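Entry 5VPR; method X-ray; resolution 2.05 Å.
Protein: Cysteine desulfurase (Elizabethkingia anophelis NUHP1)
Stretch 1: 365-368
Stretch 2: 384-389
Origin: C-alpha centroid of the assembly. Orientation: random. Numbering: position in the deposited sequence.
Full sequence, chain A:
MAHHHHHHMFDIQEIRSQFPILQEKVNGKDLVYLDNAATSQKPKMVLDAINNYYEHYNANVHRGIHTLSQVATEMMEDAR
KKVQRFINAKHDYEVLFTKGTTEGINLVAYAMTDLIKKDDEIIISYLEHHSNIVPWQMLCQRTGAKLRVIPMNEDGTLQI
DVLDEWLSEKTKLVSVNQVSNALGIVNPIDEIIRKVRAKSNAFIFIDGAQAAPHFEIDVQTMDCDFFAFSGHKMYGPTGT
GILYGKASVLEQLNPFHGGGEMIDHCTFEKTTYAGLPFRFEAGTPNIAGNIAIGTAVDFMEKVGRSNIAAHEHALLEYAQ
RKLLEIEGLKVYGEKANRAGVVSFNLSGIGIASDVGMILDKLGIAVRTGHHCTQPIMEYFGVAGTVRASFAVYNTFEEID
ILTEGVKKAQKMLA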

ATOM      1  N   ALA A 365      -0.709  -8.398 -17.927  1.00 42.81           N
ATOM      2  CA  ALA A 365      -1.036  -8.884 -16.588  1.00 41.53           C
ATOM      3  C   ALA A 365      -1.936  -7.879 -15.876  1.00 41.25           C
ATOM      4  O   ALA A 365      -1.512  -6.756 -15.592  1.00 39.28           O
ATOM      5  CB  ALA A 365       0.235  -9.130 -15.766  1.00 38.19           C
ATOM      6  N   VAL A 366      -3.171  -8.294 -15.579  1.00 36.19           N
ATOM      7  CA  VAL A 366      -4.131  -7.512 -14.807  1.00 39.61           C
ATOM      8  C   VAL A 366      -4.752  -8.452 -13.786  1.00 44.50           C
ATOM      9  O   VAL A 366      -4.540  -9.665 -13.828  1.00 43.28           O
ATOM     10  CB  VAL A 366      -5.237  -6.867 -15.677  1.00 42.18           C
ATOM     11  CG1 VAL A 366      -4.653  -5.796 -16.615  1.00 41.19           C
ATOM     12  CG2 VAL A 366      -5.990  -7.946 -16.459  1.00 41.41           C
ATOM     13  N   ARG A 367      -5.535  -7.883 -12.872  1.00 39.76           N
ATOM     14  CA  ARG A 367      -6.220  -8.660 -11.843  1.00 44.87           C
ATOM     15  C   ARG A 367      -7.657  -8.941 -12.276  1.00 42.98           C
ATOM     16  O   ARG A 367      -8.388  -8.019 -12.656  1.00 43.57           O
ATOM     17  CB  ARG A 367      -6.201  -7.935 -10.486  1.00 43.15           C
ATOM     18  N   THR A 368      -8.048 -10.215 -12.234  1.00 45.31           N
ATOM     19  CA  THR A 368      -9.441 -10.619 -12.438  1.00 57.46           C
ATOM     20  C   THR A 368      -9.860 -11.628 -11.373  1.00 71.06           C
ATOM     21  O   THR A 368     -10.232 -11.253 -10.260  1.00 73.90           O
ATOM     22  CB  THR A 368      -9.680 -11.249 -13.833  1.00 62.85           C
ATOM     23  OG1 THR A 368      -8.809 -12.376 -14.022  1.00 65.01           O
ATOM     24  CG2 THR A 368      -9.468 -10.216 -14.963  1.00 53.44           C
TER
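Stretch 2, residues 384-389: GTVRAS

Stretch 2 runs antiparallel to stretch 1, with Val386 to Ser389 forming a strand after the loop residues Gly384 and Thr385. The two stretches are joined by a single antiparallel bridge, in which Arg367 faces Arg387 with their CA atoms 5.0 Å apart. Because this is a hydrogen-bonded pair, each residue both gives and receives: Arg367 N donates to Arg387 O at 3.0 Å, and Arg387 N donates to Arg367 O at 2.9 Å, both nearly straight. Arg367 O is also approached by Val386 CA at 3.6 Å in a CA-H...O contact. From this pair the register runs outward, Thr368 beside Val386 and Val366 beside Ala388.

The side chain of Val366, with chi1 at m, meets apolar groups from two residues of stretch 2. Its CG2 lies 3.6 Å from CG1 of Val386, while its CG1 lies 4.1 Å from CB of Ala388. A beta-branched residue suits this place, since its two methyls diverge from CB and can reach both neighbours; CB itself packs 3.4 Å from Arg387 O. Val386 adopts t, and its CG1 also comes 4.0 Å from Thr368 CG2, so the methyl of threonine, with chi1 at p, extends the apolar patch. Ala388 is buried, and its small methyl adds apolar surface without needing any polar partner.

Arg387 is extended through chi1 and chi2, both t, then turns at chi3, which is p. Its NE lies 3.7 Å from Arg367 CB, an oblique contact with the guanidinium, whose NH1 and NH2 are hydrogen-bonded elsewhere in the structure. Arg367 is modelled only to CB, so its own guanidinium cannot be placed; its well-defined role here is that of its backbone. Thr385, whose CA-to-CB bond points away, contributes through its carbonyl: Thr385 O lies 3.8 Å from Thr368 CA.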

ATOM      1  N   GLY A 384     -16.364  -9.495 -10.287  1.00108.90           N
ATOM      2  CA  GLY A 384     -16.325  -9.894 -11.683  1.00107.01           C
ATOM      3  C   GLY A 384     -15.849  -8.791 -12.612  1.00 96.13           C
ATOM      4  O   GLY A 384     -16.403  -8.601 -13.704  1.00 95.49           O
ATOM      5  N   THR A 385     -14.806  -8.076 -12.183  1.00 82.62           N
ATOM      6  CA  THR A 385     -14.286  -6.917 -12.898  1.00 73.00           C
ATOM      7  C   THR A 385     -12.804  -7.109 -13.212  1.00 53.77           C
ATOM      8  O   THR A 385     -12.130  -7.973 -12.652  1.00 60.46           O
ATOM      9  CB  THR A 385     -14.489  -5.628 -12.087  1.00 79.98           C
ATOM     10  OG1 THR A 385     -13.469  -5.523 -11.090  1.00 69.98           O
ATOM     11  CG2 THR A 385     -15.847  -5.644 -11.402  1.00 82.90           C
ATOM     12  N   VAL A 386     -12.299  -6.286 -14.127  1.00 53.69           N
ATOM     13  CA  VAL A 386     -10.895  -6.293 -14.531  1.00 52.76           C
ATOM     14  C   VAL A 386     -10.219  -5.071 -13.922  1.00 42.08           C
ATOM     15  O   VAL A 386     -10.697  -3.942 -14.098  1.00 49.19           O
ATOM     16  CB  VAL A 386     -10.739  -6.284 -16.064  1.00 49.14           C
ATOM     17  CG1 VAL A 386      -9.275  -6.521 -16.453  1.00 47.01           C
ATOM     18  CG2 VAL A 386     -11.651  -7.321 -16.714  1.00 49.19           C
ATOM     19  N   ARG A 387      -9.096  -5.291 -13.231  1.00 42.30           N
ATOM     20  CA  ARG A 387      -8.368  -4.235 -12.521  1.00 44.31           C
ATOM     21  C   ARG A 387      -7.000  -4.060 -13.167  1.00 41.78           C
ATOM     22  O   ARG A 387      -6.145  -4.950 -13.078  1.00 39.18           O
ATOM     23  CB  ARG A 387      -8.222  -4.563 -11.029  1.00 43.37           C
ATOM     24  CG  ARG A 387      -7.614  -3.429 -10.190  1.00 52.52           C
ATOM     25  CD  ARG A 387      -7.256  -3.836  -8.727  1.00 44.68           C
ATOM     26  NE  ARG A 387      -6.110  -4.743  -8.701  1.00 46.00           N
ATOM     27  CZ  ARG A 387      -5.573  -5.280  -7.606  1.00 53.24           C
ATOM     28  NH1 ARG A 387      -6.072  -5.002  -6.412  1.00 48.17           N
ATOM     29  NH2 ARG A 387      -4.526  -6.100  -7.714  1.00 44.44           N
ATOM     30  N   ALA A 388      -6.794  -2.929 -13.827  1.00 38.78           N
ATOM     31  CA  ALA A 388      -5.473  -2.530 -14.299  1.00 38.58           C
ATOM     32  C   ALA A 388      -4.916  -1.505 -13.322  1.00 41.05           C
ATOM     33  O   ALA A 388      -5.629  -0.582 -12.926  1.00 46.51           O
ATOM     34  CB  ALA A 388      -5.539  -1.947 -15.710  1.00 39.68           C
ATOM     35  N   SER A 389      -3.657  -1.674 -12.923  1.00 41.48           N
ATOM     36  CA  SER A 389      -3.061  -0.797 -11.925  1.00 41.90           C
ATOM     37  C   SER A 389      -1.643  -0.446 -12.347  1.00 44.48           C
ATOM     38  O   SER A 389      -0.906  -1.294 -12.864  1.00 39.44           O
ATOM     39  CB  SER A 389      -3.076  -1.437 -10.510  1.00 37.54           C
ATOM     40  OG  SER A 389      -2.552  -2.766 -10.510  1.00 34.66           O
TER